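PDB 1SFU: protein E3 homolog from Yaba-like disease virus, which binds left-handed Z-DNA through its N-terminal Zalpha domain and, in the whole protein, probably binds double-stranded RNA and blunts host interferon and cell-death responses. Local coordinates for residues C[45-48]-C[49-52]; C[16-19]-C[20-24]; C[51-54]-C[55-58]. All coordinates share one frame; numbering follows the deposited sequence.

How the contacts relate
Contacts 1 and 3 are successive parts of helix 43-55 and share Y51 and K52; their centres lie about 9 Å apart. Contact 1 carries the DNA-reading face of the helix, and contact 3 is its C-terminal end. Contact 2 is the last part of helix 11-22, about 12 Å from each of the others between centres. Its nearest atom is also about 12 Å from the DNA. It packs on the back of the recognition helix: V17 CG1 lies 3.7 Å from L50 CD2 of contact 1, and V21 CG2 lies 3.6 Å from L53 CD2 of contact 3. At the helix ends, L22 meets T58.

Contact 1: residues C[45-48]-C[49-52]; sequences KINQ and QLYK. With nucleotides of chain A.
N47 and Y51 touch one turn apart within helix 43-55, in a local helical contact that faces the bound DNA. The two side chains run alongside each other and point the same way, with amide and ring planes 50° apart. Their backbones are joined by Y51 N to N47 O at 3.1 Å, an almost straight bond at 173°. N47 ND2 donates to OP1 of DG5 of chain A at 2.6 Å. Y51 OH donates to OP1 of DC4 of chain A at 2.6 Å, and this oxygen sits in the ring plane. C8 of DG5 stands 3.3 Å above the ring plane, over its centre, so the base meets the face by its C8-H edge, a CH-pi contact. This is the recognition helix of the winged helix-turn-helix Zalpha domain, which reads the zigzag backbone of left-handed Z-DNA. W69 of strand 68-71 packs edge-to-face with Y51. Q48, its chain extended beyond CG (chi2 178°), reaches the next phosphate of the strand to give NE2 to OP1 of DC6 of chain A at 2.7 Å. A water lies 2.8 Å from Q48 OE1 and makes a weak bond with Q49 NE2. On the buried side I46 CG2 lies 3.7 Å from L50 CD1, and both side chains rest on V17 of helix 11-22 and L35 of helix 32-38.

Contact 2: residues C[16-19]-C[20-24]; sequences LVKK and EVLSL
K18 and L22 lie side by side on helix 11-22, one turn apart and pointing the same way. K18 CG comes within 3.9 Å of L22 CD1. The lysine chain is extended throughout, with CG opposite the backbone N (chi1 -179°), and this lays its methylenes along the leucine. The same two residues are joined by L22 N to K18 O at 3.0 Å. On the buried face V17 CG1 and V21 CG1 make a looser apolar contact at 4.3 Å, bridged by V21 N to V17 O at 3.0 Å. V21 CG2 lies close to K18 O. S23 N to K19 O is a weak bond, and S23 N also reaches E20 O at 3.1 Å. With chi1 70°, the serine hydroxyl turns back to that carbonyl, S23 OG to E20 O being 2.5 Å. Further out, V17 packs on I46 and L50 of helix 43-55, and V21 and K18 on L53. L22 reaches T58, while E20 packs on L35 and R38 of helix 32-38. The helix thus has an apolar side set into the three-helix core. K18 lays its methylenes at the border of that core, and K19 is exposed. E20 O accepts two hydrogen bonds from S23, one from the amide and one from the hydroxyl, which ties the serine side chain back to the last turn.

Contact 3: residues C[51-54]-C[55-58]; sequences YKLQ and KEDT. With nucleotides of chain A.
L53 and T58 meet where helix 43-55 ends, and their side chains cross at a slant. L53 CD1 lies 3.5 Å from T58 CB. The leucine has CG opposite its own backbone N (chi1 -167°), and chi2 of 61° swings CD1 toward the threonine. The first torsion of T58 places OG1 beside its backbone N, 3.7 Å from L53 CD1. CG2 lies slightly farther from that methyl than OG1 does. Beside this pair the backbone closes in a Schellman motif. T58 N donates to L53 O at 3.3 Å, and D57 N donates to Q54 O at 2.9 Å. D57 is the C-prime residue; its positive phi of 66° turns the chain out of the helix. K55 N is held by Y51 O at 3.3 Å. The side chain of K55 starts beside its backbone N, and CG comes 3.4 Å from Y51 O. Its chain then runs fully extended away from the turn. E56 is extended too, and its CG passes near K52 O. The turn delivers the chain to strand 59-62. T58 pairs by backbone hydrogen bonds with N72, just past strand 68-71. L53 packs on F14 and V21 of helix 11-22 and on V59, while T58 touches L22 at the end of helix 11-22.

Contact 1: residues C[45-48]-C[49-52]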
loop_
_atom_site.group_PDB
_atom_site.type_symbol
_atom_site.label_atom_id
_atom_site.label_comp_id
_atom_site.label_asym_id
_atom_site.label_seq_id
_atom_site.Cartn_x
_atom_site.Cartn_y
_atom_site.Cartn_z
ATOM N N LYS C 45 -2.219 8.839 -8.251
ATOM C CA LYS C 45 -3.129 8.751 -9.392
ATOM C C LYS C 45 -2.384 8.173 -10.594
ATOM O O LYS C 45 -2.903 7.308 -11.295
ATOM C CB LYS C 45 -3.692 10.131 -9.755
ATOM C CG LYS C 45 -4.736 10.678 -8.785
ATOM C CD LYS C 45 -5.323 11.993 -9.306
ATOM C CE LYS C 45 -6.382 12.564 -8.369
ATOM N NZ LYS C 45 -7.545 11.643 -8.210
ATOM N N ILE C 46 -1.168 8.657 -10.822
ATOM C CA ILE C 46 -0.344 8.181 -11.932
ATOM C C ILE C 46 -0.122 6.665 -11.850
ATOM O O ILE C 46 -0.200 5.966 -12.862
ATOM C CB ILE C 46 1.032 8.887 -11.945
ATOM C CG1 ILE C 46 0.862 10.374 -12.262
ATOM C CG2 ILE C 46 1.952 8.225 -12.960
ATOM C CD1 ILE C 46 0.318 10.657 -13.652
ATOM N N ASN C 47 0.157 6.164 -10.645
ATOM C CA ASN C 47 0.384 4.730 -10.435
ATOM C C ASN C 47 -0.880 3.904 -10.654
ATOM O O ASN C 47 -0.831 2.820 -11.232
ATOM C CB ASN C 47 0.917 4.457 -9.022
ATOM C CG ASN C 47 2.427 4.571 -8.931
ATOM O OD1 ASN C 47 3.148 4.213 -9.867
ATOM N ND2 ASN C 47 2.918 5.051 -7.792
ATOM N N GLN C 48 -2.011 4.405 -10.177
ATOM C CA GLN C 48 -3.263 3.684 -10.356
ATOM C C GLN C 48 -3.491 3.392 -11.839
ATOM O O GLN C 48 -3.991 2.331 -12.197
ATOM C CB GLN C 48 -4.438 4.498 -9.801
ATOM C CG GLN C 48 -4.473 4.590 -8.282
ATOM C CD GLN C 48 -5.627 5.441 -7.791
ATOM O OE1 GLN C 48 -5.784 6.584 -8.212
ATOM N NE2 GLN C 48 -6.442 4.887 -6.897
ATOM N N GLN C 49 -3.117 4.336 -12.698
ATOM C CA GLN C 49 -3.290 4.157 -14.135
ATOM C C GLN C 49 -2.180 3.318 -14.777
ATOM O O GLN C 49 -2.445 2.496 -15.659
ATOM C CB GLN C 49 -3.384 5.519 -14.825
ATOM C CG GLN C 49 -4.549 6.364 -14.325
ATOM C CD GLN C 49 -5.821 5.546 -14.125
ATOM O OE1 GLN C 49 -6.268 4.835 -15.024
ATOM N NE2 GLN C 49 -6.407 5.646 -12.937
ATOM N N LEU C 50 -0.943 3.521 -14.335
ATOM C CA LEU C 50 0.181 2.768 -14.875
ATOM C C LEU C 50 -0.008 1.266 -14.708
ATOM O O LEU C 50 0.245 0.503 -15.635
ATOM C CB LEU C 50 1.488 3.198 -14.210
ATOM C CG LEU C 50 2.113 4.499 -14.706
ATOM C CD1 LEU C 50 3.297 4.864 -13.822
ATOM C CD2 LEU C 50 2.557 4.339 -16.152
ATOM N N TYR C 51 -0.459 0.834 -13.534
ATOM C CA TYR C 51 -0.663 -0.595 -13.326
ATOM C C TYR C 51 -1.862 -1.119 -14.110
ATOM O O TYR C 51 -1.864 -2.267 -14.536
ATOM C CB TYR C 51 -0.790 -0.919 -11.831
ATOM C CG TYR C 51 0.546 -0.850 -11.123
ATOM C CD1 TYR C 51 0.952 0.303 -10.449
ATOM C CD2 TYR C 51 1.431 -1.920 -11.186
ATOM C CE1 TYR C 51 2.224 0.382 -9.854
ATOM C CE2 TYR C 51 2.695 -1.857 -10.602
ATOM C CZ TYR C 51 3.088 -0.710 -9.940
ATOM O OH TYR C 51 4.351 -0.661 -9.384
ATOM N N LYS C 52 -2.872 -0.279 -14.307
ATOM C CA LYS C 52 -4.045 -0.680 -15.087
ATOM C C LYS C 52 -3.602 -0.805 -16.548
ATOM O O LYS C 52 -4.002 -1.721 -17.267
ATOM C CB LYS C 52 -5.156 0.370 -14.975
ATOM C CG LYS C 52 -5.832 0.463 -13.610
ATOM C CD LYS C 52 -6.734 1.705 -13.536
ATOM C CE LYS C 52 -7.446 1.845 -12.195
ATOM N NZ LYS C 52 -8.514 0.822 -12.018
ATOM P P DG A 5 0.693 4.589 -4.772
ATOM O OP1 DG A 5 1.790 5.267 -5.497
ATOM O OP2 DG A 5 -0.279 5.389 -3.981
ATOM O "O5'" DG A 5 -0.120 3.731 -5.836
ATOM C "C5'" DG A 5 -1.169 2.873 -5.401
ATOM C "C4'" DG A 5 -1.705 2.059 -6.556
ATOM O "O4'" DG A 5 -0.632 1.269 -7.114
ATOM C "C3'" DG A 5 -2.778 1.064 -6.138
ATOM O "O3'" DG A 5 -4.054 1.597 -6.499
ATOM C "C2'" DG A 5 -2.557 -0.108 -7.082
ATOM C "C1'" DG A 5 -1.097 -0.011 -7.498
ATOM N N9 DG A 5 -0.201 -0.998 -6.898
ATOM C C8 DG A 5 0.647 -1.841 -7.572
ATOM N N7 DG A 5 1.372 -2.583 -6.778
ATOM C C5 DG A 5 0.971 -2.218 -5.500
ATOM C C6 DG A 5 1.422 -2.680 -4.233
ATOM O O6 DG A 5 2.303 -3.519 -3.988
ATOM N N1 DG A 5 0.745 -2.052 -3.189
ATOM C C2 DG A 5 -0.227 -1.093 -3.344
ATOM N N2 DG A 5 -0.753 -0.602 -2.207
ATOM N N3 DG A 5 -0.649 -0.646 -4.522
ATOM C C4 DG A 5 -0.010 -1.251 -5.550
ATOM P P DC A 4 5.332 1.713 -6.659
ATOM O OP1 DC A 4 5.052 1.466 -8.099
ATOM O OP2 DC A 4 5.442 3.102 -6.168
ATOM O "O5'" DC A 4 4.264 0.950 -5.756
ATOM C "C5'" DC A 4 2.879 0.972 -6.069
ATOM C "C4'" DC A 4 2.078 1.400 -4.859
ATOM O "O4'" DC A 4 2.221 0.423 -3.795
ATOM C "C3'" DC A 4 2.492 2.747 -4.261
ATOM O "O3'" DC A 4 1.335 3.470 -3.821
ATOM C "C2'" DC A 4 3.305 2.353 -3.042
ATOM C "C1'" DC A 4 2.591 1.092 -2.593
ATOM N N1 DC A 4 3.441 0.186 -1.807
ATOM C C2 DC A 4 3.307 0.183 -0.423
ATOM O O2 DC A 4 2.474 0.938 0.089
ATOM N N3 DC A 4 4.090 -0.637 0.322
ATOM C C4 DC A 4 4.981 -1.432 -0.276
ATOM N N4 DC A 4 5.743 -2.227 0.499
ATOM C C5 DC A 4 5.137 -1.452 -1.694
ATOM C C6 DC A 4 4.352 -0.634 -2.415
ATOM P P DC A 6 -5.223 1.660 -5.397
ATOM O OP1 DC A 6 -6.419 2.280 -6.041
ATOM O OP2 DC A 6 -4.668 2.268 -4.162
ATOM O "O5'" DC A 6 -5.527 0.124 -5.100
ATOM C "C5'" DC A 6 -6.767 -0.281 -4.522
ATOM C "C4'" DC A 6 -6.526 -1.003 -3.215
ATOM O "O4'" DC A 6 -5.813 -2.237 -3.463
ATOM C "C3'" DC A 6 -5.690 -0.228 -2.191
ATOM O "O3'" DC A 6 -6.195 -0.460 -0.875
ATOM C "C2'" DC A 6 -4.322 -0.868 -2.302
ATOM C "C1'" DC A 6 -4.696 -2.309 -2.595
ATOM N N1 DC A 6 -3.643 -3.076 -3.267
ATOM C C2 DC A 6 -2.811 -3.893 -2.488
ATOM O O2 DC A 6 -3.011 -3.961 -1.269
ATOM N N3 DC A 6 -1.817 -4.579 -3.083
ATOM C C4 DC A 6 -1.634 -4.477 -4.402
ATOM N N4 DC A 6 -0.619 -5.155 -4.946
ATOM C C5 DC A 6 -2.478 -3.667 -5.221
ATOM C C6 DC A 6 -3.462 -2.993 -4.617
HETATM O O HOH W 1 -6.360 8.012 -10.530
#

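Contact 2: residues C[16-19]-C[20-24]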
loop_
_atom_site.group_PDB
_atom_site.type_symbol
_atom_site.label_atom_id
_atom_site.label_comp_id
_atom_site.label_asym_id
_atom_site.label_seq_id
_atom_site.Cartn_x
_atom_site.Cartn_y
_atom_site.Cartn_z
ATOM N N LEU C 16 -4.285 10.439 -20.350
ATOM C CA LEU C 16 -3.094 11.280 -20.360
ATOM C C LEU C 16 -1.837 10.428 -20.195
ATOM O O LEU C 16 -0.831 10.655 -20.866
ATOM C CB LEU C 16 -3.150 12.314 -19.234
ATOM C CG LEU C 16 -4.209 13.411 -19.322
ATOM C CD1 LEU C 16 -4.265 14.172 -18.001
ATOM C CD2 LEU C 16 -3.878 14.345 -20.481
ATOM N N VAL C 17 -1.897 9.447 -19.300
ATOM C CA VAL C 17 -0.741 8.588 -19.065
ATOM C C VAL C 17 -0.437 7.703 -20.272
ATOM O O VAL C 17 0.724 7.537 -20.655
ATOM C CB VAL C 17 -0.950 7.684 -17.823
ATOM C CG1 VAL C 17 0.286 6.827 -17.588
ATOM C CG2 VAL C 17 -1.240 8.534 -16.608
ATOM N N LYS C 18 -1.477 7.127 -20.866
ATOM C CA LYS C 18 -1.278 6.261 -22.022
ATOM C C LYS C 18 -0.621 7.040 -23.158
ATOM O O LYS C 18 0.324 6.564 -23.796
ATOM C CB LYS C 18 -2.613 5.669 -22.481
ATOM C CG LYS C 18 -2.496 4.716 -23.672
ATOM C CD LYS C 18 -3.817 3.998 -23.922
ATOM C CE LYS C 18 -3.769 3.148 -25.184
ATOM N NZ LYS C 18 -5.074 2.446 -25.411
ATOM N N LYS C 19 -1.112 8.251 -23.397
ATOM C CA LYS C 19 -0.562 9.087 -24.452
ATOM C C LYS C 19 0.920 9.344 -24.187
ATOM O O LYS C 19 1.733 9.296 -25.102
ATOM C CB LYS C 19 -1.327 10.409 -24.522
ATOM C CG LYS C 19 -1.211 11.123 -25.854
ATOM C CD LYS C 19 -2.217 12.267 -25.960
ATOM C CE LYS C 19 -2.288 12.805 -27.383
ATOM N NZ LYS C 19 -2.709 11.739 -28.344
ATOM N N GLU C 20 1.272 9.595 -22.929
ATOM C CA GLU C 20 2.663 9.859 -22.573
ATOM C C GLU C 20 3.580 8.663 -22.806
ATOM O O GLU C 20 4.655 8.806 -23.388
ATOM C CB GLU C 20 2.774 10.283 -21.105
ATOM C CG GLU C 20 2.210 11.655 -20.798
ATOM C CD GLU C 20 2.951 12.765 -21.518
ATOM O OE1 GLU C 20 4.155 12.967 -21.239
ATOM O OE2 GLU C 20 2.323 13.431 -22.366
ATOM N N VAL C 21 3.169 7.486 -22.343
ATOM C CA VAL C 21 4.004 6.305 -22.509
ATOM C C VAL C 21 4.159 5.926 -23.979
ATOM O O VAL C 21 5.229 5.497 -24.405
ATOM C CB VAL C 21 3.441 5.098 -21.718
ATOM C CG1 VAL C 21 3.405 5.428 -20.232
ATOM C CG2 VAL C 21 2.063 4.734 -22.225
ATOM N N LEU C 22 3.095 6.092 -24.757
ATOM C CA LEU C 22 3.157 5.763 -26.176
ATOM C C LEU C 22 4.101 6.688 -26.937
ATOM O O LEU C 22 4.570 6.343 -28.016
ATOM C CB LEU C 22 1.758 5.811 -26.797
ATOM C CG LEU C 22 0.869 4.631 -26.402
ATOM C CD1 LEU C 22 -0.520 4.785 -27.010
ATOM C CD2 LEU C 22 1.522 3.338 -26.873
ATOM N N SER C 23 4.395 7.854 -26.367
ATOM C CA SER C 23 5.293 8.795 -27.024
ATOM C C SER C 23 6.754 8.433 -26.776
ATOM O O SER C 23 7.652 9.007 -27.382
ATOM C CB SER C 23 5.028 10.226 -26.536
ATOM O OG SER C 23 5.445 10.402 -25.195
ATOM N N LEU C 24 6.989 7.475 -25.887
ATOM C CA LEU C 24 8.351 7.051 -25.564
ATOM C C LEU C 24 8.964 6.219 -26.681
ATOM O O LEU C 24 8.254 5.564 -27.444
ATOM C CB LEU C 24 8.366 6.201 -24.288
ATOM C CG LEU C 24 7.900 6.779 -22.952
ATOM C CD1 LEU C 24 7.684 5.643 -21.966
ATOM C CD2 LEU C 24 8.921 7.759 -22.420
#

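Contact 3: residues C[51-54]-C[55-58]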
loop_
_atom_site.group_PDB
_atom_site.type_symbol
_atom_site.label_atom_id
_atom_site.label_comp_id
_atom_site.label_asym_id
_atom_site.label_seq_id
_atom_site.Cartn_x
_atom_site.Cartn_y
_atom_site.Cartn_z
ATOM N N TYR C 51 -0.459 0.834 -13.534
ATOM C CA TYR C 51 -0.663 -0.595 -13.326
ATOM C C TYR C 51 -1.862 -1.119 -14.110
ATOM O O TYR C 51 -1.864 -2.267 -14.536
ATOM C CB TYR C 51 -0.790 -0.919 -11.831
ATOM C CG TYR C 51 0.546 -0.850 -11.123
ATOM C CD1 TYR C 51 0.952 0.303 -10.449
ATOM C CD2 TYR C 51 1.431 -1.920 -11.186
ATOM C CE1 TYR C 51 2.224 0.382 -9.854
ATOM C CE2 TYR C 51 2.695 -1.857 -10.602
ATOM C CZ TYR C 51 3.088 -0.710 -9.940
ATOM O OH TYR C 51 4.351 -0.661 -9.384
ATOM N N LYS C 52 -2.872 -0.279 -14.307
ATOM C CA LYS C 52 -4.045 -0.680 -15.087
ATOM C C LYS C 52 -3.602 -0.805 -16.548
ATOM O O LYS C 52 -4.002 -1.721 -17.267
ATOM C CB LYS C 52 -5.156 0.370 -14.975
ATOM C CG LYS C 52 -5.832 0.463 -13.610
ATOM C CD LYS C 52 -6.734 1.705 -13.536
ATOM C CE LYS C 52 -7.446 1.845 -12.195
ATOM N NZ LYS C 52 -8.514 0.822 -12.018
ATOM N N LEU C 53 -2.753 0.121 -16.972
ATOM C CA LEU C 53 -2.249 0.128 -18.331
ATOM C C LEU C 53 -1.371 -1.100 -18.590
ATOM O O LEU C 53 -1.343 -1.628 -19.704
ATOM C CB LEU C 53 -1.458 1.410 -18.570
ATOM C CG LEU C 53 -1.087 1.775 -20.004
ATOM C CD1 LEU C 53 -2.350 1.961 -20.852
ATOM C CD2 LEU C 53 -0.269 3.062 -19.977
ATOM N N GLN C 54 -0.657 -1.565 -17.565
ATOM C CA GLN C 54 0.187 -2.742 -17.749
ATOM C C GLN C 54 -0.704 -3.955 -17.979
ATOM O O GLN C 54 -0.346 -4.866 -18.722
ATOM C CB GLN C 54 1.094 -2.984 -16.535
ATOM C CG GLN C 54 1.960 -4.228 -16.684
ATOM C CD GLN C 54 2.986 -4.382 -15.584
ATOM O OE1 GLN C 54 2.657 -4.331 -14.396
ATOM N NE2 GLN C 54 4.243 -4.586 -15.973
ATOM N N LYS C 55 -1.870 -3.959 -17.340
ATOM C CA LYS C 55 -2.807 -5.061 -17.504
ATOM C C LYS C 55 -3.278 -5.126 -18.951
ATOM O O LYS C 55 -3.643 -6.194 -19.445
ATOM C CB LYS C 55 -3.998 -4.892 -16.564
ATOM C CG LYS C 55 -3.627 -5.084 -15.100
ATOM C CD LYS C 55 -4.839 -5.018 -14.184
ATOM C CE LYS C 55 -4.447 -5.374 -12.754
ATOM N NZ LYS C 55 -5.605 -5.326 -11.815
ATOM N N GLU C 56 -3.255 -3.989 -19.635
ATOM C CA GLU C 56 -3.673 -3.945 -21.029
ATOM C C GLU C 56 -2.486 -4.114 -21.977
ATOM O O GLU C 56 -2.628 -3.983 -23.193
ATOM C CB GLU C 56 -4.404 -2.634 -21.322
ATOM C CG GLU C 56 -5.628 -2.425 -20.456
ATOM C CD GLU C 56 -6.398 -1.177 -20.827
ATOM O OE1 GLU C 56 -7.415 -0.889 -20.165
ATOM O OE2 GLU C 56 -5.990 -0.484 -21.782
ATOM N N ASP C 57 -1.317 -4.404 -21.408
ATOM C CA ASP C 57 -0.099 -4.625 -22.179
ATOM C C ASP C 57 0.470 -3.438 -22.950
ATOM O O ASP C 57 1.324 -3.616 -23.821
ATOM C CB ASP C 57 -0.311 -5.786 -23.147
ATOM C CG ASP C 57 -0.743 -7.051 -22.440
ATOM O OD1 ASP C 57 -0.096 -7.421 -21.435
ATOM O OD2 ASP C 57 -1.723 -7.677 -22.892
ATOM N N THR C 58 0.016 -2.232 -22.639
ATOM C CA THR C 58 0.520 -1.047 -23.326
ATOM C C THR C 58 1.873 -0.643 -22.739
ATOM O O THR C 58 2.728 -0.096 -23.434
ATOM C CB THR C 58 -0.456 0.133 -23.178
ATOM O OG1 THR C 58 -1.729 -0.242 -23.711
ATOM C CG2 THR C 58 0.063 1.357 -23.913
ATOM P P DG A 5 0.693 4.589 -4.772
ATOM O OP1 DG A 5 1.790 5.267 -5.497
ATOM O OP2 DG A 5 -0.279 5.389 -3.981
ATOM O "O5'" DG A 5 -0.120 3.731 -5.836
ATOM C "C5'" DG A 5 -1.169 2.873 -5.401
ATOM C "C4'" DG A 5 -1.705 2.059 -6.556
ATOM O "O4'" DG A 5 -0.632 1.269 -7.114
ATOM C "C3'" DG A 5 -2.778 1.064 -6.138
ATOM O "O3'" DG A 5 -4.054 1.597 -6.499
ATOM C "C2'" DG A 5 -2.557 -0.108 -7.082
ATOM C "C1'" DG A 5 -1.097 -0.011 -7.498
ATOM N N9 DG A 5 -0.201 -0.998 -6.898
ATOM C C8 DG A 5 0.647 -1.841 -7.572
ATOM N N7 DG A 5 1.372 -2.583 -6.778
ATOM C C5 DG A 5 0.971 -2.218 -5.500
ATOM C C6 DG A 5 1.422 -2.680 -4.233
ATOM O O6 DG A 5 2.303 -3.519 -3.988
ATOM N N1 DG A 5 0.745 -2.052 -3.189
ATOM C C2 DG A 5 -0.227 -1.093 -3.344
ATOM N N2 DG A 5 -0.753 -0.602 -2.207
ATOM N N3 DG A 5 -0.649 -0.646 -4.522
ATOM C C4 DG A 5 -0.010 -1.251 -5.550
ATOM P P DC A 4 5.332 1.713 -6.659
ATOM O OP1 DC A 4 5.052 1.466 -8.099
ATOM O OP2 DC A 4 5.442 3.102 -6.168
ATOM O "O5'" DC A 4 4.264 0.950 -5.756
ATOM C "C5'" DC A 4 2.879 0.972 -6.069
ATOM C "C4'" DC A 4 2.078 1.400 -4.859
ATOM O "O4'" DC A 4 2.221 0.423 -3.795
ATOM C "C3'" DC A 4 2.492 2.747 -4.261
ATOM O "O3'" DC A 4 1.335 3.470 -3.821
ATOM C "C2'" DC A 4 3.305 2.353 -3.042
ATOM C "C1'" DC A 4 2.591 1.092 -2.593
ATOM N N1 DC A 4 3.441 0.186 -1.807
ATOM C C2 DC A 4 3.307 0.183 -0.423
ATOM O O2 DC A 4 2.474 0.938 0.089
ATOM N N3 DC A 4 4.090 -0.637 0.322
ATOM C C4 DC A 4 4.981 -1.432 -0.276
ATOM N N4 DC A 4 5.743 -2.227 0.499
ATOM C C5 DC A 4 5.137 -1.452 -1.694
ATOM C C6 DC A 4 4.352 -0.634 -2.415
#